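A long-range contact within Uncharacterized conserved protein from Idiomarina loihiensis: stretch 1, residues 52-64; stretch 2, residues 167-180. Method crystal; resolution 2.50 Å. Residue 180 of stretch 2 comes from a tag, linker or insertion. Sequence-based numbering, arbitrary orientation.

Stretch 1, residues 52-64: QKGLHLDSFVHLH
Stretch 2 167-180: PLVPDWKGYQPLPE

Register slips and chain corners can coincide in an antiparallel strand pair; here a beta bulge sets the single residue Asp58 against two, Gly174 and Tyr175, where the second stretch turns a corner at Gly174. The strand through Leu57 and Phe60 runs at 154° to the one through Gln176, their axes approaching to 4.3 Å. Before the bulge His56 CA lies 4.0 Å from Pro177 CA, and Leu57 CA lies 5.0 Å from Gln176 CA; after it, shifted by one, Ser59 CA lies 4.3 Å from Lys173 CA, and Phe60 pairs with Trp172.

Asp58 leaves extended geometry (phi/psi -112/-40), and Gly174 adopts 161/-145. A CB on Gly174 would clash with Trp172 CZ2. Gly174 N donates to Asp58 O at 2.8 Å, bridging the slip.

The regular ladder flanks this link. Leu178 N donates to Leu55 O (3.1 Å), Leu57 N to Gln176 O (2.7 Å), and Gln176 N to Leu57 O (2.9 Å). Beyond the bulge, Phe60 N to Trp172 O is weak at 3.3 Å, whereas Asp171 N reaches Phe60 O at 2.9 Å. Asp171 (chi1 m), its CB directed toward the first stretch, extends the ladder with its carboxylate: His62 N donates to Asp171 OD2 at 2.9 Å, almost linearly (176°).

His56 (chi1 p, chi2 96°) and Tyr175 (t, 95°) form an offset stack, centroids 4.3 Å apart and planes at 23°. His56 ND1 also donates to Asp58 OD1 (2.7 Å), tying the stacked imidazole to the residue facing the bulge.

Leu57 (t, p), Phe60 (p, -94°) and Trp172 (t, 89°) share one sheet face. Leu57 CD2 lies 4.0 Å from Trp172 CZ3, and Phe60 CD1 3.7 Å from Trp172 CE3; the Phe60 and Trp172 rings, though near parallel, barely overlap. Leu178 (m, p) points toward the first stretch, its CD1 3.9 Å from Leu57 CB.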

# COMPACT_ATOMS: atom_id res chain seq x y z
N GLN A 52 -6.85 -14.00 -1.71
CA GLN A 52 -7.67 -13.96 -2.92
C GLN A 52 -9.04 -13.33 -2.73
O GLN A 52 -9.50 -12.59 -3.59
CB GLN A 52 -7.83 -15.37 -3.52
CG GLN A 52 -6.52 -15.99 -4.02
CD GLN A 52 -5.91 -15.25 -5.19
OE1 GLN A 52 -6.61 -14.74 -6.07
NE2 GLN A 52 -4.58 -15.18 -5.22
N LYS A 53 -9.68 -13.62 -1.60
CA LYS A 53 -11.03 -13.11 -1.33
C LYS A 53 -11.05 -11.59 -1.18
O LYS A 53 -10.39 -11.03 -0.30
CB LYS A 53 -11.63 -13.79 -0.10
CG LYS A 53 -13.05 -13.35 0.22
CD LYS A 53 -13.77 -14.38 1.09
CE LYS A 53 -15.10 -13.85 1.59
NZ LYS A 53 -14.94 -12.98 2.79
N GLY A 54 -11.82 -10.94 -2.05
CA GLY A 54 -12.04 -9.50 -1.99
C GLY A 54 -11.10 -8.70 -2.88
O GLY A 54 -11.09 -7.47 -2.82
N LEU A 55 -10.33 -9.41 -3.71
CA LEU A 55 -9.40 -8.79 -4.64
C LEU A 55 -10.13 -7.89 -5.63
O LEU A 55 -11.16 -8.27 -6.19
CB LEU A 55 -8.59 -9.86 -5.38
CG LEU A 55 -7.50 -9.46 -6.38
CD1 LEU A 55 -6.40 -8.65 -5.73
CD2 LEU A 55 -6.93 -10.70 -7.03
N HIS A 56 -9.61 -6.69 -5.82
CA HIS A 56 -10.24 -5.73 -6.71
C HIS A 56 -9.21 -4.97 -7.53
O HIS A 56 -8.10 -4.70 -7.07
CB HIS A 56 -11.13 -4.75 -5.94
CG HIS A 56 -10.44 -4.07 -4.80
ND1 HIS A 56 -9.87 -2.82 -4.91
CD2 HIS A 56 -10.22 -4.46 -3.52
CE1 HIS A 56 -9.34 -2.46 -3.76
NE2 HIS A 56 -9.53 -3.45 -2.89
N LEU A 57 -9.62 -4.63 -8.75
CA LEU A 57 -8.85 -3.81 -9.66
C LEU A 57 -9.18 -2.34 -9.38
O LEU A 57 -10.35 -1.98 -9.27
CB LEU A 57 -9.26 -4.18 -11.08
CG LEU A 57 -8.51 -3.61 -12.27
CD1 LEU A 57 -7.19 -4.33 -12.45
CD2 LEU A 57 -9.40 -3.78 -13.48
N ASP A 58 -8.15 -1.50 -9.28
CA ASP A 58 -8.34 -0.07 -8.96
C ASP A 58 -8.02 0.90 -10.09
O ASP A 58 -8.71 1.90 -10.27
CB ASP A 58 -7.59 0.31 -7.69
CG ASP A 58 -8.24 -0.25 -6.43
OD1 ASP A 58 -9.39 -0.73 -6.51
OD2 ASP A 58 -7.59 -0.22 -5.36
N SER A 59 -6.94 0.63 -10.82
CA SER A 59 -6.66 1.33 -12.07
C SER A 59 -5.82 0.46 -12.99
O SER A 59 -5.21 -0.52 -12.55
CB SER A 59 -5.96 2.68 -11.83
OG SER A 59 -4.68 2.51 -11.27
N PHE A 60 -5.81 0.81 -14.27
CA PHE A 60 -4.95 0.16 -15.24
C PHE A 60 -4.65 1.08 -16.42
O PHE A 60 -5.36 2.05 -16.67
CB PHE A 60 -5.55 -1.17 -15.74
CG PHE A 60 -6.77 -1.02 -16.60
CD1 PHE A 60 -8.04 -1.08 -16.05
CD2 PHE A 60 -6.65 -0.84 -17.98
CE1 PHE A 60 -9.17 -0.96 -16.84
CE2 PHE A 60 -7.78 -0.70 -18.78
CZ PHE A 60 -9.04 -0.76 -18.21
N VAL A 61 -3.59 0.73 -17.15
CA VAL A 61 -3.28 1.37 -18.42
C VAL A 61 -2.74 0.34 -19.41
O VAL A 61 -1.96 -0.53 -19.05
CB VAL A 61 -2.30 2.57 -18.24
CG1 VAL A 61 -1.04 2.17 -17.47
CG2 VAL A 61 -1.96 3.23 -19.58
N HIS A 62 -3.23 0.41 -20.64
CA HIS A 62 -2.66 -0.33 -21.76
C HIS A 62 -1.39 0.40 -22.14
O HIS A 62 -1.43 1.56 -22.57
CB HIS A 62 -3.66 -0.37 -22.93
CG HIS A 62 -3.09 -0.86 -24.22
ND1 HIS A 62 -3.56 -0.44 -25.45
CD2 HIS A 62 -2.10 -1.75 -24.49
CE1 HIS A 62 -2.88 -1.04 -26.41
NE2 HIS A 62 -1.99 -1.84 -25.85
N LEU A 63 -0.26 -0.27 -21.96
CA LEU A 63 1.06 0.32 -22.20
C LEU A 63 1.56 -0.07 -23.59
O LEU A 63 1.83 -1.25 -23.83
CB LEU A 63 2.05 -0.20 -21.15
CG LEU A 63 2.81 0.73 -20.22
CD1 LEU A 63 4.09 0.03 -19.77
CD2 LEU A 63 3.13 2.10 -20.82
N HIS A 64 1.67 0.89 -24.50
CA HIS A 64 2.11 0.60 -25.88
C HIS A 64 3.38 1.35 -26.30
O HIS A 64 4.09 0.91 -27.21
CB HIS A 64 0.99 0.82 -26.90
CG HIS A 64 0.26 2.12 -26.74
ND1 HIS A 64 0.81 3.33 -27.11
CD2 HIS A 64 -0.98 2.39 -26.28
CE1 HIS A 64 -0.05 4.30 -26.86
NE2 HIS A 64 -1.15 3.76 -26.35
N PRO A 167 1.51 9.19 -22.29
CA PRO A 167 1.50 9.59 -20.88
C PRO A 167 1.17 8.41 -19.97
O PRO A 167 0.21 7.67 -20.22
CB PRO A 167 0.40 10.66 -20.82
CG PRO A 167 -0.47 10.40 -22.01
CD PRO A 167 0.39 9.77 -23.06
N LEU A 168 1.99 8.21 -18.94
CA LEU A 168 1.78 7.13 -18.00
C LEU A 168 0.70 7.53 -16.99
O LEU A 168 1.00 7.93 -15.86
CB LEU A 168 3.10 6.75 -17.32
CG LEU A 168 3.14 5.45 -16.51
CD1 LEU A 168 3.09 4.23 -17.41
CD2 LEU A 168 4.38 5.42 -15.64
N VAL A 169 -0.55 7.44 -17.43
CA VAL A 169 -1.73 7.80 -16.64
C VAL A 169 -2.79 6.71 -16.87
O VAL A 169 -2.75 6.02 -17.89
CB VAL A 169 -2.30 9.23 -17.00
CG1 VAL A 169 -1.29 10.34 -16.68
CG2 VAL A 169 -2.76 9.31 -18.45
N PRO A 170 -3.74 6.53 -15.93
CA PRO A 170 -4.70 5.43 -16.13
C PRO A 170 -5.65 5.64 -17.31
O PRO A 170 -6.04 6.77 -17.60
CB PRO A 170 -5.51 5.43 -14.82
CG PRO A 170 -4.71 6.24 -13.85
CD PRO A 170 -4.01 7.26 -14.67
N ASP A 171 -5.99 4.55 -17.99
CA ASP A 171 -7.10 4.53 -18.93
C ASP A 171 -8.41 4.62 -18.14
O ASP A 171 -9.38 5.23 -18.58
CB ASP A 171 -7.09 3.24 -19.76
CG ASP A 171 -5.89 3.15 -20.70
OD1 ASP A 171 -5.26 4.19 -20.98
OD2 ASP A 171 -5.59 2.03 -21.17
N TRP A 172 -8.41 4.00 -16.97
CA TRP A 172 -9.59 3.85 -16.14
C TRP A 172 -9.14 3.81 -14.68
O TRP A 172 -8.10 3.24 -14.37
CB TRP A 172 -10.31 2.55 -16.50
CG TRP A 172 -11.43 2.18 -15.55
CD1 TRP A 172 -12.73 2.56 -15.65
CD2 TRP A 172 -11.32 1.37 -14.38
NE1 TRP A 172 -13.45 2.03 -14.60
CE2 TRP A 172 -12.61 1.30 -13.80
CE3 TRP A 172 -10.26 0.70 -13.75
CZ2 TRP A 172 -12.88 0.58 -12.63
CZ3 TRP A 172 -10.52 -0.01 -12.58
CH2 TRP A 172 -11.82 -0.07 -12.04
N LYS A 173 -9.93 4.42 -13.80
CA LYS A 173 -9.77 4.25 -12.36
C LYS A 173 -11.13 4.09 -11.67
O LYS A 173 -12.14 4.63 -12.14
CB LYS A 173 -8.94 5.37 -11.73
CG LYS A 173 -9.46 6.78 -11.96
CD LYS A 173 -8.41 7.82 -11.58
CE LYS A 173 -8.85 9.22 -11.99
NZ LYS A 173 -7.74 10.20 -11.89
N GLY A 174 -11.15 3.33 -10.58
CA GLY A 174 -12.38 3.02 -9.87
C GLY A 174 -12.22 1.81 -8.96
O GLY A 174 -11.16 1.60 -8.38
N TYR A 175 -13.29 1.02 -8.85
CA TYR A 175 -13.31 -0.14 -7.98
C TYR A 175 -14.01 -1.28 -8.71
O TYR A 175 -15.21 -1.23 -8.92
CB TYR A 175 -14.04 0.18 -6.67
CG TYR A 175 -13.95 -0.91 -5.61
CD1 TYR A 175 -12.97 -0.86 -4.61
CD2 TYR A 175 -14.84 -1.99 -5.60
CE1 TYR A 175 -12.88 -1.86 -3.64
CE2 TYR A 175 -14.76 -2.99 -4.63
CZ TYR A 175 -13.78 -2.92 -3.66
OH TYR A 175 -13.71 -3.91 -2.70
N GLN A 176 -13.25 -2.30 -9.08
CA GLN A 176 -13.79 -3.41 -9.85
C GLN A 176 -13.34 -4.74 -9.24
O GLN A 176 -12.20 -5.14 -9.43
CB GLN A 176 -13.36 -3.31 -11.32
CG GLN A 176 -13.86 -4.43 -12.25
CD GLN A 176 -15.31 -4.25 -12.68
OE1 GLN A 176 -15.92 -3.20 -12.46
NE2 GLN A 176 -15.86 -5.28 -13.31
N PRO A 177 -14.23 -5.39 -8.47
CA PRO A 177 -13.96 -6.71 -7.92
C PRO A 177 -13.72 -7.73 -9.02
O PRO A 177 -14.44 -7.75 -10.01
CB PRO A 177 -15.24 -7.06 -7.16
CG PRO A 177 -15.84 -5.74 -6.83
CD PRO A 177 -15.54 -4.89 -8.02
N LEU A 178 -12.69 -8.54 -8.85
CA LEU A 178 -12.41 -9.64 -9.75
C LEU A 178 -13.33 -10.82 -9.40
O LEU A 178 -13.50 -11.14 -8.22
CB LEU A 178 -10.93 -10.04 -9.68
CG LEU A 178 -9.99 -9.28 -10.63
CD1 LEU A 178 -9.49 -7.98 -10.04
CD2 LEU A 178 -8.82 -10.15 -10.98
N PRO A 179 -13.93 -11.45 -10.43
CA PRO A 179 -14.82 -12.61 -10.22
C PRO A 179 -14.09 -13.84 -9.67
O PRO A 179 -12.87 -13.95 -9.79
CB PRO A 179 -15.35 -12.90 -11.63
CG PRO A 179 -15.10 -11.64 -12.42
CD PRO A 179 -13.84 -11.09 -11.85
N GLU A 180 -14.86 -14.75 -9.07
CA GLU A 180 -14.31 -15.98 -8.48
C GLU A 180 -14.54 -17.19 -9.38
O GLU A 180 -13.64 -17.63 -10.10
CB GLU A 180 -14.91 -16.23 -7.09
CG GLU A 180 -14.74 -15.06 -6.12
CD GLU A 180 -14.85 -15.48 -4.66
OE1 GLU A 180 -15.84 -16.15 -4.29
OE2 GLU A 180 -13.95 -15.11 -3.88
O HOH W 1 -3.72 3.14 -23.26